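Local coordinates for protein toluene, o-xylene monooxygenase oxygenase subunit (Pseudomonas stutzeri, PDB 2INC) that probably serves as a ferritin-like helical subunit of a multicomponent monooxygenase that hydroxylates toluene and o-xylene, at residues R108-T113 with G232-S237. Residues are numbered along the deposited sequence; the frame is centred on the assembly and turned at random.
Sequences REWVET and GSLAQS
Helix-to-helix packing at one end of the ferritin-like helical bundle, typical of this hydroxylase family, rests here on a single indole: Trp110 of helix 108-117 reaches the last turns of helix 208-237 at Leu234 and Ala235. The CA atoms of Trp110 and Ala235 stand 8.2 Å apart, and the indole fills the interval. With CG anti to the backbone N (chi1 180°), the side chain extends straight from its helix and presents the six-membered ring. CZ2 and CH2 of Trp110 both lie 3.4 Å from Ala235 CA, and CZ2 is 3.6 Å from Ala235 CB, so the small alanine lets the ring rest against the backbone itself. Two atoms further round the ring from CZ2, CZ3 of Trp110 meets Leu234 CG at 3.7 Å, while Leu234 CD2 sits at the ring edge, in plane, 3.9 Å from CZ3. No hydrogen bond crosses between the segments, but NE1 of Trp110 is bonded to Asp240, which probably helps to fix the rotation of the indole. A leucine in place of Trp110 would probably open a gap beside Ala235 and leave Asp240 without its indole N-H partner. Trp110 also touches Glu238, just past the end of helix 208-237, and Asp240 immediately precedes helix 241-268. The short helix 108-117 thus packs where these two long helices are joined, while Gln236 packs on Arg100 of the second subunit, another copy of this protein.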
ATOM      1  N   ARG B 108     -38.012  27.534  13.206  1.00 41.66           N
ATOM      2  CA  ARG B 108     -38.843  27.355  12.009  1.00 43.17           C
ATOM      3  C   ARG B 108     -38.438  28.367  10.930  1.00 42.74           C
ATOM      4  O   ARG B 108     -38.400  28.034   9.721  1.00 42.96           O
ATOM      5  CB  ARG B 108     -40.336  27.547  12.352  1.00 44.75           C
ATOM      6  CG  ARG B 108     -41.269  27.337  11.146  1.00 48.62           C
ATOM      7  CD  ARG B 108     -41.022  25.944  10.464  1.00 55.90           C
ATOM      8  NE  ARG B 108     -41.693  25.795   9.166  1.00 59.14           N
ATOM      9  CZ  ARG B 108     -42.051  24.635   8.617  1.00 62.70           C
ATOM     10  NH1 ARG B 108     -41.817  23.469   9.231  1.00 63.07           N
ATOM     11  NH2 ARG B 108     -42.663  24.640   7.436  1.00 65.56           N
ATOM     12  N   GLU B 109     -38.143  29.600  11.366  1.00 41.30           N
ATOM     13  CA  GLU B 109     -37.795  30.679  10.461  1.00 42.20           C
ATOM     14  C   GLU B 109     -36.476  30.378   9.709  1.00 40.52           C
ATOM     15  O   GLU B 109     -36.363  30.621   8.496  1.00 39.64           O
ATOM     16  CB  GLU B 109     -37.669  31.996  11.221  1.00 43.18           C
ATOM     17  CG  GLU B 109     -39.025  32.528  11.804  1.00 51.30           C
ATOM     18  CD  GLU B 109     -39.453  31.924  13.206  1.00 58.81           C
ATOM     19  OE1 GLU B 109     -40.541  32.353  13.708  1.00 63.09           O
ATOM     20  OE2 GLU B 109     -38.752  31.042  13.791  1.00 53.95           O
ATOM     21  N   TRP B 110     -35.482  29.872  10.431  1.00 38.87           N
ATOM     22  CA  TRP B 110     -34.221  29.468   9.770  1.00 37.72           C
ATOM     23  C   TRP B 110     -34.451  28.293   8.799  1.00 37.29           C
ATOM     24  O   TRP B 110     -33.969  28.274   7.656  1.00 36.54           O
ATOM     25  CB  TRP B 110     -33.153  29.089  10.803  1.00 38.19           C
ATOM     26  CG  TRP B 110     -31.890  28.677  10.118  1.00 38.04           C
ATOM     27  CD1 TRP B 110     -31.316  27.449  10.088  1.00 38.77           C
ATOM     28  CD2 TRP B 110     -31.047  29.535   9.368  1.00 40.02           C
ATOM     29  NE1 TRP B 110     -30.151  27.480   9.330  1.00 35.52           N
ATOM     30  CE2 TRP B 110     -29.967  28.761   8.888  1.00 37.77           C
ATOM     31  CE3 TRP B 110     -31.096  30.895   9.052  1.00 39.39           C
ATOM     32  CZ2 TRP B 110     -28.952  29.313   8.089  1.00 40.40           C
ATOM     33  CZ3 TRP B 110     -30.076  31.438   8.253  1.00 39.17           C
ATOM     34  CH2 TRP B 110     -29.035  30.649   7.783  1.00 37.58           C
ATOM     35  N   VAL B 111     -35.206  27.310   9.232  1.00 36.12           N
ATOM     36  CA  VAL B 111     -35.537  26.214   8.346  1.00 36.11           C
ATOM     37  C   VAL B 111     -36.123  26.731   7.014  1.00 36.09           C
ATOM     38  O   VAL B 111     -35.757  26.282   5.921  1.00 36.77           O
ATOM     39  CB  VAL B 111     -36.462  25.202   9.031  1.00 36.60           C
ATOM     40  CG1 VAL B 111     -37.091  24.220   8.020  1.00 34.93           C
ATOM     41  CG2 VAL B 111     -35.681  24.399  10.091  1.00 36.57           C
ATOM     42  N   GLU B 112     -37.029  27.687   7.086  1.00 37.74           N
ATOM     43  CA  GLU B 112     -37.524  28.295   5.853  1.00 37.56           C
ATOM     44  C   GLU B 112     -36.459  29.049   5.056  1.00 36.98           C
ATOM     45  O   GLU B 112     -36.496  29.034   3.830  1.00 36.45           O
ATOM     46  CB  GLU B 112     -38.727  29.182   6.166  1.00 40.06           C
ATOM     47  CG  GLU B 112     -39.937  28.273   6.446  1.00 42.96           C
ATOM     48  CD  GLU B 112     -41.166  29.031   6.921  1.00 53.43           C
ATOM     49  OE1 GLU B 112     -42.234  28.376   6.970  1.00 55.68           O
ATOM     50  OE2 GLU B 112     -41.059  30.262   7.222  1.00 53.82           O
ATOM     51  N   THR B 113     -35.529  29.721   5.727  1.00 33.37           N
ATOM     52  CA  THR B 113     -34.411  30.354   5.039  1.00 34.26           C
ATOM     53  C   THR B 113     -33.518  29.322   4.309  1.00 34.19           C
ATOM     54  O   THR B 113     -33.076  29.572   3.204  1.00 34.47           O
ATOM     55  CB  THR B 113     -33.572  31.071   6.058  1.00 32.69           C
ATOM     56  OG1 THR B 113     -34.455  31.957   6.729  1.00 36.84           O
ATOM     57  CG2 THR B 113     -32.399  31.850   5.453  1.00 33.43           C
ATOM     58  N   GLY B 232     -23.092  31.442   5.082  1.00 39.32           N
ATOM     59  CA  GLY B 232     -22.404  30.730   6.182  1.00 39.47           C
ATOM     60  C   GLY B 232     -22.338  31.578   7.465  1.00 40.54           C
ATOM     61  O   GLY B 232     -22.614  31.072   8.545  1.00 38.65           O
ATOM     62  N   SER B 233     -22.005  32.875   7.352  1.00 40.49           N
ATOM     63  CA  SER B 233     -22.008  33.787   8.534  1.00 41.96           C
ATOM     64  C   SER B 233     -23.382  33.926   9.150  1.00 42.07           C
ATOM     65  O   SER B 233     -23.592  33.887  10.375  1.00 41.01           O
ATOM     66  CB  SER B 233     -21.610  35.175   8.115  1.00 43.37           C
ATOM     67  OG  SER B 233     -20.257  35.123   7.789  1.00 47.41           O
ATOM     68  N   LEU B 234     -24.351  34.086   8.282  1.00 41.00           N
ATOM     69  CA  LEU B 234     -25.689  34.169   8.758  1.00 41.65           C
ATOM     70  C   LEU B 234     -26.074  32.872   9.480  1.00 42.17           C
ATOM     71  O   LEU B 234     -26.705  32.907  10.543  1.00 40.42           O
ATOM     72  CB  LEU B 234     -26.604  34.420   7.567  1.00 41.76           C
ATOM     73  CG  LEU B 234     -28.057  34.566   7.911  1.00 41.80           C
ATOM     74  CD1 LEU B 234     -28.238  35.793   8.834  1.00 42.78           C
ATOM     75  CD2 LEU B 234     -28.843  34.708   6.594  1.00 43.08           C
ATOM     76  N   ALA B 235     -25.715  31.721   8.893  1.00 42.68           N
ATOM     77  CA  ALA B 235     -26.050  30.410   9.494  1.00 43.26           C
ATOM     78  C   ALA B 235     -25.536  30.363  10.913  1.00 44.48           C
ATOM     79  O   ALA B 235     -26.262  29.956  11.838  1.00 44.60           O
ATOM     80  CB  ALA B 235     -25.435  29.271   8.703  1.00 41.55           C
ATOM     81  N   GLN B 236     -24.268  30.763  11.072  1.00 45.21           N
ATOM     82  CA  GLN B 236     -23.610  30.691  12.362  1.00 47.15           C
ATOM     83  C   GLN B 236     -24.349  31.533  13.399  1.00 47.45           C
ATOM     84  O   GLN B 236     -24.585  31.071  14.516  1.00 47.38           O
ATOM     85  CB  GLN B 236     -22.158  31.142  12.246  1.00 47.44           C
ATOM     86  CG  GLN B 236     -21.310  30.592  13.391  1.00 55.20           C
ATOM     87  CD  GLN B 236     -20.039  31.380  13.694  1.00 62.10           C
ATOM     88  OE1 GLN B 236     -19.243  31.730  12.793  1.00 64.99           O
ATOM     89  NE2 GLN B 236     -19.818  31.629  14.991  1.00 64.50           N
ATOM     90  N   SER B 237     -24.702  32.766  13.027  1.00 48.06           N
ATOM     91  CA  SER B 237     -25.406  33.672  13.924  1.00 48.28           C
ATOM     92  C   SER B 237     -26.830  33.205  14.197  1.00 48.36           C
ATOM     93  O   SER B 237     -27.407  33.531  15.227  1.00 48.33           O
ATOM     94  CB  SER B 237     -25.369  35.100  13.360  1.00 49.08           C
ATOM     95  OG  SER B 237     -26.397  35.295  12.406  1.00 51.80           O
TER